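Local coordinates for TOG array regulator of axonemal microtubules protein 1 (Mus musculus, PDB 5DN7) that binds microtubules and promotes their polymerization through HEAT-repeat TOG domains, of which this is the second, and takes part in ciliogenesis and control of cilium length, at residues A[220-225]-A[239-244]; A[181-186]-A[207-212]; A[158-163]-A[199-204]. All coordinates share one frame; numbering follows the deposited sequence.

Interaction 1. Residues A[220-225]-A[239-244]; sequences VLFKAV and NAVQAR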
loop_
_atom_site.group_PDB
_atom_site.type_symbol
_atom_site.label_atom_id
_atom_site.label_comp_id
_atom_site.label_asym_id
_atom_site.label_seq_id
_atom_site.Cartn_x
_atom_site.Cartn_y
_atom_site.Cartn_z
ATOM N N VAL A 220 -1.521 24.350 -9.154
ATOM C CA VAL A 220 -2.166 23.710 -8.029
ATOM C C VAL A 220 -1.127 23.012 -7.161
ATOM O O VAL A 220 -1.300 22.923 -5.945
ATOM C CB VAL A 220 -3.253 22.705 -8.498
ATOM C CG1 VAL A 220 -2.650 21.628 -9.345
ATOM C CG2 VAL A 220 -3.950 22.089 -7.314
ATOM N N LEU A 221 -0.033 22.560 -7.784
ATOM C CA LEU A 221 1.068 21.940 -7.057
ATOM C C LEU A 221 1.787 22.973 -6.224
ATOM O O LEU A 221 2.217 22.698 -5.087
ATOM C CB LEU A 221 2.069 21.271 -8.004
ATOM C CG LEU A 221 1.658 19.942 -8.620
ATOM C CD1 LEU A 221 2.781 19.406 -9.472
ATOM C CD2 LEU A 221 1.302 18.956 -7.528
ATOM N N PHE A 222 1.932 24.168 -6.790
ATOM C CA PHE A 222 2.551 25.234 -6.000
ATOM C C PHE A 222 1.636 25.735 -4.861
ATOM O O PHE A 222 2.120 26.129 -3.789
ATOM C CB PHE A 222 2.971 26.378 -6.913
ATOM C CG PHE A 222 3.970 25.962 -7.964
ATOM C CD1 PHE A 222 4.907 24.978 -7.692
ATOM C CD2 PHE A 222 3.948 26.525 -9.233
ATOM C CE1 PHE A 222 5.828 24.583 -8.656
ATOM C CE2 PHE A 222 4.867 26.130 -10.205
ATOM C CZ PHE A 222 5.805 25.157 -9.909
ATOM N N LYS A 223 0.335 25.694 -5.049
ATOM C CA LYS A 223 -0.564 25.967 -3.972
ATOM C C LYS A 223 -0.452 24.899 -2.889
ATOM O O LYS A 223 -0.456 25.216 -1.738
ATOM C CB LYS A 223 -1.995 26.058 -4.465
ATOM C CG LYS A 223 -2.176 27.117 -5.538
ATOM C CD LYS A 223 -3.595 27.610 -5.668
ATOM C CE LYS A 223 -4.143 27.401 -7.054
ATOM N NZ LYS A 223 -5.461 26.729 -6.980
ATOM N N ALA A 224 -0.368 23.641 -3.292
ATOM C CA ALA A 224 -0.143 22.554 -2.351
ATOM C C ALA A 224 1.126 22.796 -1.525
ATOM O O ALA A 224 1.109 22.630 -0.308
ATOM C CB ALA A 224 -0.052 21.223 -3.079
ATOM N N VAL A 225 2.216 23.183 -2.187
ATOM C CA VAL A 225 3.448 23.496 -1.474
ATOM C C VAL A 225 3.207 24.680 -0.523
ATOM O O VAL A 225 3.771 24.738 0.573
ATOM C CB VAL A 225 4.613 23.829 -2.441
ATOM C CG1 VAL A 225 5.860 24.305 -1.669
ATOM C CG2 VAL A 225 4.950 22.628 -3.361
ATOM N N ASN A 239 11.890 25.532 -3.574
ATOM C CA ASN A 239 13.102 25.396 -4.380
ATOM C C ASN A 239 13.372 23.950 -4.810
ATOM O O ASN A 239 13.656 23.694 -5.968
ATOM C CB ASN A 239 14.328 25.951 -3.631
ATOM C CG ASN A 239 14.373 27.475 -3.625
ATOM O OD1 ASN A 239 14.975 28.085 -2.737
ATOM N ND2 ASN A 239 13.721 28.098 -4.614
ATOM N N ALA A 240 13.292 23.020 -3.869
ATOM C CA ALA A 240 13.445 21.606 -4.160
ATOM C C ALA A 240 12.362 21.098 -5.127
ATOM O O ALA A 240 12.659 20.348 -6.042
ATOM C CB ALA A 240 13.429 20.802 -2.870
ATOM N N VAL A 241 11.112 21.505 -4.936
ATOM C CA VAL A 241 10.044 21.076 -5.837
ATOM C C VAL A 241 10.319 21.564 -7.248
ATOM O O VAL A 241 10.203 20.809 -8.202
ATOM C CB VAL A 241 8.645 21.574 -5.383
ATOM C CG1 VAL A 241 7.658 21.499 -6.523
ATOM C CG2 VAL A 241 8.139 20.749 -4.194
ATOM N N GLN A 242 10.679 22.817 -7.395
ATOM C CA GLN A 242 10.974 23.374 -8.694
ATOM C C GLN A 242 12.184 22.716 -9.338
ATOM O O GLN A 242 12.165 22.410 -10.480
ATOM C CB GLN A 242 11.112 24.882 -8.632
ATOM C CG GLN A 242 9.802 25.572 -8.319
ATOM C CD GLN A 242 9.877 27.056 -8.387
ATOM O OE1 GLN A 242 10.554 27.696 -7.602
ATOM N NE2 GLN A 242 9.178 27.613 -9.328
ATOM N N ALA A 243 13.206 22.471 -8.541
ATOM C CA ALA A 243 14.398 21.787 -9.026
ATOM C C ALA A 243 14.013 20.414 -9.553
ATOM O O ALA A 243 14.376 20.062 -10.661
ATOM C CB ALA A 243 15.427 21.677 -7.937
ATOM N N ARG A 244 13.246 19.655 -8.772
ATOM C CA ARG A 244 12.787 18.338 -9.208
ATOM C C ARG A 244 11.942 18.393 -10.489
ATOM O O ARG A 244 12.136 17.591 -11.395
ATOM C CB ARG A 244 11.985 17.643 -8.105
ATOM C CG ARG A 244 11.489 16.240 -8.498
ATOM C CD ARG A 244 12.671 15.338 -8.905
ATOM N NE ARG A 244 12.259 14.019 -9.386
ATOM C CZ ARG A 244 11.999 13.741 -10.654
ATOM N NH1 ARG A 244 12.082 14.703 -11.561
ATOM N NH2 ARG A 244 11.637 12.513 -11.010
#

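Interaction 2. Residues A[181-186]-A[207-212]; sequences PKLSFD and AVLASS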
loop_
_atom_site.group_PDB
_atom_site.type_symbol
_atom_site.label_atom_id
_atom_site.label_comp_id
_atom_site.label_asym_id
_atom_site.label_seq_id
_atom_site.Cartn_x
_atom_site.Cartn_y
_atom_site.Cartn_z
ATOM N N PRO A 181 -5.721 17.439 -7.547
ATOM C CA PRO A 181 -5.567 18.471 -6.505
ATOM C C PRO A 181 -5.640 17.899 -5.092
ATOM O O PRO A 181 -4.794 18.188 -4.239
ATOM C CB PRO A 181 -6.756 19.416 -6.756
ATOM C CG PRO A 181 -6.996 19.308 -8.223
ATOM C CD PRO A 181 -6.678 17.867 -8.595
ATOM N N LYS A 182 -6.649 17.073 -4.861
ATOM C CA LYS A 182 -6.839 16.488 -3.552
ATOM C C LYS A 182 -5.591 15.710 -3.189
ATOM O O LYS A 182 -5.034 15.876 -2.108
ATOM C CB LYS A 182 -8.075 15.584 -3.527
ATOM C CG LYS A 182 -8.393 15.017 -2.144
ATOM C CD LYS A 182 -9.739 14.275 -2.126
ATOM C CE LYS A 182 -9.648 12.930 -2.858
ATOM N NZ LYS A 182 -10.948 12.170 -2.834
ATOM N N LEU A 183 -5.142 14.900 -4.142
ATOM C CA LEU A 183 -3.984 14.048 -3.972
ATOM C C LEU A 183 -2.764 14.883 -3.590
ATOM O O LEU A 183 -2.091 14.588 -2.605
ATOM C CB LEU A 183 -3.739 13.248 -5.255
ATOM C CG LEU A 183 -2.979 11.934 -5.159
ATOM C CD1 LEU A 183 -3.494 11.079 -4.013
ATOM C CD2 LEU A 183 -3.118 11.181 -6.486
ATOM N N SER A 184 -2.493 15.949 -4.333
ATOM C CA SER A 184 -1.304 16.736 -4.044
ATOM C C SER A 184 -1.392 17.455 -2.690
ATOM O O SER A 184 -0.368 17.660 -2.031
ATOM C CB SER A 184 -1.045 17.747 -5.149
ATOM O OG SER A 184 -2.132 18.629 -5.289
ATOM N N PHE A 185 -2.598 17.837 -2.277
ATOM C CA PHE A 185 -2.751 18.444 -0.958
ATOM C C PHE A 185 -2.553 17.424 0.140
ATOM O O PHE A 185 -2.029 17.745 1.201
ATOM C CB PHE A 185 -4.126 19.107 -0.808
ATOM C CG PHE A 185 -4.176 20.514 -1.333
ATOM C CD1 PHE A 185 -3.957 20.781 -2.672
ATOM C CD2 PHE A 185 -4.451 21.566 -0.490
ATOM C CE1 PHE A 185 -3.994 22.070 -3.166
ATOM C CE2 PHE A 185 -4.508 22.860 -0.981
ATOM C CZ PHE A 185 -4.272 23.103 -2.324
ATOM N N ASP A 186 -2.991 16.198 -0.109
ATOM C CA ASP A 186 -2.811 15.116 0.849
ATOM C C ASP A 186 -1.340 14.696 0.936
ATOM O O ASP A 186 -0.891 14.202 1.970
ATOM C CB ASP A 186 -3.669 13.894 0.480
ATOM C CG ASP A 186 -5.153 14.079 0.809
ATOM O OD1 ASP A 186 -5.508 14.994 1.591
ATOM O OD2 ASP A 186 -5.973 13.274 0.300
ATOM N N ALA A 207 6.732 14.979 -8.973
ATOM C CA ALA A 207 7.094 14.917 -10.389
ATOM C C ALA A 207 6.018 14.175 -11.181
ATOM O O ALA A 207 5.583 14.635 -12.264
ATOM C CB ALA A 207 8.465 14.243 -10.583
ATOM N N VAL A 208 5.567 13.040 -10.641
ATOM C CA VAL A 208 4.502 12.299 -11.323
ATOM C C VAL A 208 3.158 13.057 -11.368
ATOM O O VAL A 208 2.416 12.989 -12.364
ATOM C CB VAL A 208 4.267 10.921 -10.682
ATOM C CG1 VAL A 208 3.212 10.156 -11.473
ATOM C CG2 VAL A 208 5.565 10.134 -10.662
ATOM N N LEU A 209 2.829 13.767 -10.299
ATOM C CA LEU A 209 1.634 14.610 -10.328
ATOM C C LEU A 209 1.753 15.685 -11.405
ATOM O O LEU A 209 0.823 15.892 -12.154
ATOM C CB LEU A 209 1.376 15.259 -8.973
ATOM C CG LEU A 209 0.958 14.291 -7.873
ATOM C CD1 LEU A 209 0.948 15.017 -6.556
ATOM C CD2 LEU A 209 -0.427 13.714 -8.186
ATOM N N ALA A 210 2.895 16.370 -11.472
ATOM C CA ALA A 210 3.099 17.397 -12.497
ATOM C C ALA A 210 2.905 16.810 -13.887
ATOM O O ALA A 210 2.226 17.398 -14.730
ATOM C CB ALA A 210 4.480 18.014 -12.385
ATOM N N SER A 211 3.494 15.641 -14.115
ATOM C CA SER A 211 3.350 14.970 -15.402
ATOM C C SER A 211 1.900 14.582 -15.708
ATOM O O SER A 211 1.465 14.618 -16.870
ATOM C CB SER A 211 4.258 13.735 -15.440
ATOM O OG SER A 211 3.896 12.852 -16.479
ATOM N N SER A 212 1.143 14.220 -14.681
ATOM C CA SER A 212 -0.211 13.728 -14.900
ATOM C C SER A 212 -1.229 14.841 -15.063
ATOM O O SER A 212 -2.246 14.655 -15.721
ATOM C CB SER A 212 -0.634 12.816 -13.761
ATOM O OG SER A 212 0.242 11.703 -13.725
#

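Interaction 3. Residues A[158-163]-A[199-204]; sequences VREEVV and RQAALE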
loop_
_atom_site.group_PDB
_atom_site.type_symbol
_atom_site.label_atom_id
_atom_site.label_comp_id
_atom_site.label_asym_id
_atom_site.label_seq_id
_atom_site.Cartn_x
_atom_site.Cartn_y
_atom_site.Cartn_z
ATOM N N VAL A 158 6.528 3.527 7.249
ATOM C CA VAL A 158 5.120 3.497 6.876
ATOM C C VAL A 158 4.812 4.698 5.996
ATOM O O VAL A 158 4.227 4.544 4.934
ATOM C CB VAL A 158 4.188 3.499 8.115
ATOM C CG1 VAL A 158 2.740 3.793 7.709
ATOM C CG2 VAL A 158 4.292 2.170 8.835
ATOM N N ARG A 159 5.230 5.883 6.434
ATOM C CA ARG A 159 4.987 7.108 5.672
ATOM C C ARG A 159 5.637 7.035 4.280
ATOM O O ARG A 159 5.006 7.348 3.246
ATOM C CB ARG A 159 5.494 8.328 6.465
ATOM C CG ARG A 159 4.869 8.425 7.887
ATOM C CD ARG A 159 4.925 9.818 8.477
ATOM N NE ARG A 159 6.285 10.334 8.616
ATOM C CZ ARG A 159 7.116 10.021 9.618
ATOM N NH1 ARG A 159 6.738 9.171 10.571
ATOM N NH2 ARG A 159 8.335 10.560 9.662
ATOM N N GLU A 160 6.904 6.620 4.276
ATOM C CA GLU A 160 7.673 6.464 3.047
ATOM C C GLU A 160 6.954 5.562 2.030
ATOM O O GLU A 160 6.780 5.938 0.883
ATOM C CB GLU A 160 9.053 5.893 3.353
ATOM C CG GLU A 160 10.043 6.059 2.205
ATOM C CD GLU A 160 11.305 5.175 2.338
ATOM O OE1 GLU A 160 11.710 4.809 3.472
ATOM O OE2 GLU A 160 11.901 4.860 1.282
ATOM N N GLU A 161 6.539 4.383 2.488
ATOM C CA GLU A 161 5.836 3.420 1.655
ATOM C C GLU A 161 4.434 3.853 1.242
ATOM O O GLU A 161 3.980 3.474 0.174
ATOM C CB GLU A 161 5.756 2.084 2.378
ATOM C CG GLU A 161 7.091 1.364 2.366
ATOM C CD GLU A 161 7.586 1.114 0.943
ATOM O OE1 GLU A 161 7.194 0.091 0.341
ATOM O OE2 GLU A 161 8.372 1.940 0.426
ATOM N N VAL A 162 3.741 4.624 2.083
ATOM C CA VAL A 162 2.489 5.243 1.668
ATOM C C VAL A 162 2.744 6.095 0.428
ATOM O O VAL A 162 2.035 5.980 -0.599
ATOM C CB VAL A 162 1.877 6.126 2.783
ATOM C CG1 VAL A 162 0.784 7.025 2.201
ATOM C CG2 VAL A 162 1.319 5.260 3.901
ATOM N N VAL A 163 3.772 6.941 0.516
ATOM C CA VAL A 163 4.078 7.776 -0.639
ATOM C C VAL A 163 4.465 6.916 -1.872
ATOM O O VAL A 163 4.011 7.175 -2.992
ATOM C CB VAL A 163 5.210 8.779 -0.340
ATOM C CG1 VAL A 163 5.412 9.721 -1.538
ATOM C CG2 VAL A 163 4.897 9.562 0.895
ATOM N N ARG A 199 10.743 12.689 2.277
ATOM C CA ARG A 199 10.799 13.888 1.438
ATOM C C ARG A 199 11.204 13.542 -0.005
ATOM O O ARG A 199 10.639 14.074 -0.960
ATOM C CB ARG A 199 11.767 14.925 2.042
ATOM C CG ARG A 199 11.351 15.448 3.406
ATOM C CD ARG A 199 12.158 16.689 3.825
ATOM N NE ARG A 199 13.610 16.487 3.800
ATOM C CZ ARG A 199 14.345 16.121 4.849
ATOM N NH1 ARG A 199 13.778 15.896 6.029
ATOM N NH2 ARG A 199 15.659 15.968 4.723
ATOM N N GLN A 200 12.180 12.650 -0.146
ATOM C CA GLN A 200 12.629 12.206 -1.462
ATOM C C GLN A 200 11.506 11.485 -2.203
ATOM O O GLN A 200 11.314 11.683 -3.403
ATOM C CB GLN A 200 13.847 11.288 -1.332
ATOM C CG GLN A 200 15.129 12.011 -0.955
ATOM C CD GLN A 200 16.306 11.067 -0.798
ATOM O OE1 GLN A 200 17.443 11.416 -1.113
ATOM N NE2 GLN A 200 16.036 9.862 -0.310
ATOM N N ALA A 201 10.764 10.656 -1.476
ATOM C CA ALA A 201 9.595 9.971 -2.030
ATOM C C ALA A 201 8.556 10.977 -2.502
ATOM O O ALA A 201 8.007 10.843 -3.604
ATOM C CB ALA A 201 8.993 9.023 -1.014
ATOM N N ALA A 202 8.300 11.987 -1.670
ATOM C CA ALA A 202 7.279 12.989 -1.960
ATOM C C ALA A 202 7.644 13.858 -3.162
ATOM O O ALA A 202 6.764 14.263 -3.909
ATOM C CB ALA A 202 7.024 13.876 -0.735
ATOM N N LEU A 203 8.927 14.169 -3.333
ATOM C CA LEU A 203 9.354 14.906 -4.517
ATOM C C LEU A 203 9.140 14.061 -5.783
ATOM O O LEU A 203 8.645 14.568 -6.794
ATOM C CB LEU A 203 10.823 15.343 -4.380
ATOM C CG LEU A 203 11.041 16.396 -3.273
ATOM C CD1 LEU A 203 12.504 16.462 -2.834
ATOM C CD2 LEU A 203 10.544 17.786 -3.696
ATOM N N GLU A 204 9.477 12.772 -5.733
ATOM C CA GLU A 204 9.160 11.917 -6.890
ATOM C C GLU A 204 7.666 11.898 -7.189
ATOM O O GLU A 204 7.233 11.977 -8.371
ATOM C CB GLU A 204 9.643 10.482 -6.666
ATOM C CG GLU A 204 11.150 10.340 -6.640
ATOM C CD GLU A 204 11.823 10.642 -7.991
ATOM O OE1 GLU A 204 11.695 9.833 -8.944
ATOM O OE2 GLU A 204 12.506 11.691 -8.086
#

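Interaction 1. Residues A[220-225]-A[239-244]
Val225 and Val241 meet methyl to methyl, tip to tip, with 3.8 Å between Val225 CG2 and Val241 CG2. In both valines CG2 stands anti to the carbonyl carbon, and this branch is the one that bridges two backbones whose CA atoms here lie 8.3 Å apart. The other methyl of Val241 serves a second partner: CG1 comes up to the edge of the Phe222 ring, near its plane, at 4.2 Å from Phe222 CE1. That same ring carbon also receives the aliphatic part of Gln242, with Gln242 CG 4.1 Å from Phe222 CE1. Ring and amide planes are 75° apart, and the glutamine joins through its methylene alone. No hydrogen bond crosses the contact, so apolar packing carries it.

A second shell holds these groups in place. Phe222 also touches Met238 and Leu245, and Val225 touches Val237 and Met238, all on helix 237-246, while Leu191 from a loop packs on Val241. Leu221, which makes no contact with 239-244, packs on Phe206 and Ala210 of helix 196-213. The short segments run nearly antiparallel, at 152°, with their axes 11.2 Å apart, a separation spanned by the valines and the phenylalanine. Antiparallel helix pairs packed through apolar side chains build up alpha-solenoids; this one lies near the C-terminal end of the TOG 2 region.

Interaction 2. Residues A[181-186]-A[207-212]
Leu209 carries the apolar part of this contact by dividing its two methyls between neighbouring residues of helix 180-187. Leu209 CD1 lies against the backbone side of Ser184, at 3.7 Å from Ser184 CB and 3.8 Å from Ser184 CA, so a methyl rests on the helix surface itself. The other branch meets a leucine: Leu209 CD2 is 4.1 Å from Leu183 CD2, the two side chains slanting across one another. Leu183 gets there with CG anti to its backbone N (chi1 -156°). All three touching residues are buried, and Leu170 of helix 156-172 touches both leucines, while Ala224 of helix 219-226 packs on Ser184.

No hydrogen bond passes between the two segments; the side-chain hydroxyls bond within their own helices. The Ser184 hydroxyl, held between the backbone N and the carbonyl carbon (chi1 60°), turns back to donate from OG to Pro181 O at 2.9 Å. The donor sits 30° out of the carbonyl plane, and the same oxygen takes the amide of Phe185. This gives the hydroxyl of a buried serine a partner within its own helix; CB of the same residue points toward Leu209. On the partner helix Ser212 OG likewise donates to Val208 O, also at 2.9 Å; that oxygen is gripped twice, by Ser212 N and Ser212 OG from opposite faces of its plane.

Both segments fall in the predicted eighth HEAT repeat, and this packing contributes to the buried interior between the two helices of a HEAT repeat.

Interaction 3. Residues A[158-163]-A[199-204]
Val163 and Ala201 face each other directly, each with its CB directed toward the opposite helix. Their side chains meet at short range, Val163 CG1 lying 3.7 Å from Ala201 CB and Val163 CB 3.9 Å from it. The valine does more than touch the alanine methyl. With CG1 anti to the backbone N (chi1 -175°), this methyl extends past the alanine side chain to the main chain behind it, coming within 3.5 Å of Ala201 O and 3.7 Å of Ala202 N. One branch thus rests on the peptide unit joining Ala201 and Ala202, and the small alanine lets the backbones approach until the CA atoms of Val163 and Ala201 are 6.1 Å apart.

Glu160, one turn earlier, borders the alanine methyl from another direction. Its carbonyl oxygen stands 4.2 Å from Ala201 CB, and its CG is at the limit of contact with the same methyl; the aliphatic part of the glutamate is what faces the alanine, while elsewhere it leans on Arg197 and Val198. No hydrogen bond links the two segments.

Around this contact, Arg159 forms a salt bridge with Asp193 of a loop, and Tyr261, also from a loop, packs on Ala201.

The segments run almost parallel, 12° apart, with axes 8.9 Å from each other. They belong to predicted HEAT repeats seven and eight, and side-by-side packing of equivalent helices from successive repeats is characteristic of the HEAT solenoid from which the TOG domain is built.

The three contacts cluster toward the C-terminal end of the TOG domain, on one side of the chain's centre. Interactions 2 and 3 share helix 196-213, with centres about 13 Å apart, and their segments alternate along the chain; interaction 1 follows both. It lies about 10 Å from interaction 2, where Leu221 CD2 packs on Ser184 CB at 3.6 Å, and about 15 Å from interaction 3, joined by a salt bridge of 2.7 Å between Arg244 NE and Glu204 OE2. Helix 196-213 meets 156-172, 180-187, 219-226 and 237-246 and so joins the C-terminal helices into one continuous solenoid, the framework through which TOG domains engage microtubules.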